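Local coordinates for Non-structural protein 2 (Bluetongue virus, PDB 1UTY) that binds single-stranded RNA through this N-terminal domain, which is one piece of the longer orbivirus NS2 phosphoprotein, at the interface of chains A and B. Numbering follows the deposited sequence. Chains: chain A/B, Non-structural protein 2.

The interface of chains A and B. Residues chain A 51, 104-108; chain B 141, 144, 146-148.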
# COMPACT_ATOMS: atom_id res chain seq x y z
N PRO A 51 -9.80 -4.72 20.31
CA PRO A 51 -8.46 -5.07 19.83
C PRO A 51 -7.46 -5.20 20.98
O PRO A 51 -7.60 -4.56 22.01
CB PRO A 51 -8.08 -3.88 18.93
CG PRO A 51 -8.89 -2.76 19.43
CD PRO A 51 -10.16 -3.33 19.99
N MET A 104 -1.87 4.19 17.09
CA MET A 104 -2.71 4.92 18.02
C MET A 104 -2.27 4.58 19.42
O MET A 104 -2.07 3.41 19.73
CB MET A 104 -4.18 4.51 17.88
CG MET A 104 -4.82 4.88 16.56
SD MET A 104 -6.59 4.58 16.56
CE MET A 104 -6.66 2.80 16.93
N ALA A 105 -2.10 5.60 20.24
CA ALA A 105 -1.91 5.41 21.66
C ALA A 105 -3.30 5.26 22.29
O ALA A 105 -4.14 6.15 22.20
CB ALA A 105 -1.15 6.59 22.26
N THR A 106 -3.55 4.10 22.89
CA THR A 106 -4.85 3.82 23.47
C THR A 106 -4.73 3.19 24.85
O THR A 106 -3.62 2.99 25.35
CB THR A 106 -5.69 2.87 22.57
OG1 THR A 106 -5.26 1.52 22.75
CG2 THR A 106 -5.46 3.13 21.11
N ARG A 107 -5.89 2.90 25.43
CA ARG A 107 -6.03 1.96 26.53
C ARG A 107 -7.06 0.90 26.14
O ARG A 107 -8.12 1.23 25.60
CB ARG A 107 -6.49 2.66 27.79
CG ARG A 107 -5.37 3.07 28.70
CD ARG A 107 -5.81 3.98 29.81
NE ARG A 107 -6.36 3.23 30.94
CZ ARG A 107 -5.63 2.60 31.86
NH1 ARG A 107 -4.30 2.59 31.77
NH2 ARG A 107 -6.22 1.97 32.86
N VAL A 108 -6.73 -0.36 26.42
CA VAL A 108 -7.58 -1.49 26.06
C VAL A 108 -7.52 -2.63 27.09
O VAL A 108 -6.53 -2.77 27.83
CB VAL A 108 -7.22 -2.09 24.66
CG1 VAL A 108 -7.69 -1.17 23.53
CG2 VAL A 108 -5.73 -2.40 24.54
N MET B 141 -8.95 11.69 15.90
CA MET B 141 -8.82 10.38 16.53
C MET B 141 -10.12 9.57 16.37
O MET B 141 -11.18 9.98 16.84
CB MET B 141 -8.44 10.54 18.02
CG MET B 141 -7.94 9.26 18.70
SD MET B 141 -6.12 9.06 18.81
CE MET B 141 -6.07 7.54 19.89
N LEU B 144 -13.49 4.05 18.38
CA LEU B 144 -13.51 2.62 18.16
C LEU B 144 -14.01 1.92 19.40
O LEU B 144 -13.56 2.22 20.51
CB LEU B 144 -12.12 2.11 17.74
CG LEU B 144 -11.52 2.70 16.47
CD1 LEU B 144 -10.07 2.30 16.32
CD2 LEU B 144 -12.31 2.29 15.24
N GLY B 146 -14.54 -0.36 22.47
CA GLY B 146 -13.54 -0.94 23.35
C GLY B 146 -12.16 -0.31 23.28
O GLY B 146 -11.23 -0.84 23.87
N VAL B 147 -12.03 0.82 22.59
CA VAL B 147 -10.77 1.54 22.55
C VAL B 147 -10.87 2.85 23.34
O VAL B 147 -11.54 3.79 22.90
CB VAL B 147 -10.29 1.78 21.10
CG1 VAL B 147 -8.99 2.54 21.08
CG2 VAL B 147 -10.12 0.47 20.36
N MET B 148 -10.22 2.90 24.50
CA MET B 148 -10.22 4.09 25.34
C MET B 148 -9.10 5.09 24.97
O MET B 148 -8.18 4.76 24.21
CB MET B 148 -10.14 3.70 26.83
CG MET B 148 -11.45 3.16 27.42
SD MET B 148 -11.39 2.78 29.21
CE MET B 148 -11.73 4.38 29.91
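B:Val147 forks between A:Thr106 and A:Pro51, a worked example of how a segment near the C-terminal end of one orbivirus NS2 RNA-binding domain lies along strand 102-110 of its twin, in a dimer that may reflect the biological assembly. B:Val147 CG1, anti to the backbone N (chi1 180°), reaches the A:Thr106 methyl CG2 at 3.6 Å, the two side chains lying askew. The other branch, B:Val147 CG2, runs at about a right angle to the proline and meets ring carbon CG of A:Pro51, also at 3.6 Å. One short side chain thereby touches both strand 102-110 and a loop of chain A.

Earlier along the segment, methionine and leucine continue the apolar seam. A:Met104 bends at chi3 (-59°), and its terminal methyl CE touches the B:Leu144 methyl CD1 at 3.5 Å where the two side chains cross at a slant. B:Met141 brings its own CE against the same strand, 3.3 Å from the backbone oxygen O of A:Ala105 and more loosely against A:Met104 CB.

Toward the rim, A:Arg107 and B:Met148 form an antiparallel beta bridge. The amide N of B:Met148 donates to A:Arg107 O at 2.9 Å. The return bond, from A:Arg107 N to B:Met148 O, is longer at 3.2 Å. Beside this pair, A:Arg107 CB packs against B:Met148 CB at 3.9 Å, while the A:Val108 methyl CG1 lies near the backbone oxygen of B:Gly146. Two-fold symmetry repeats the arrangement with the chains exchanged.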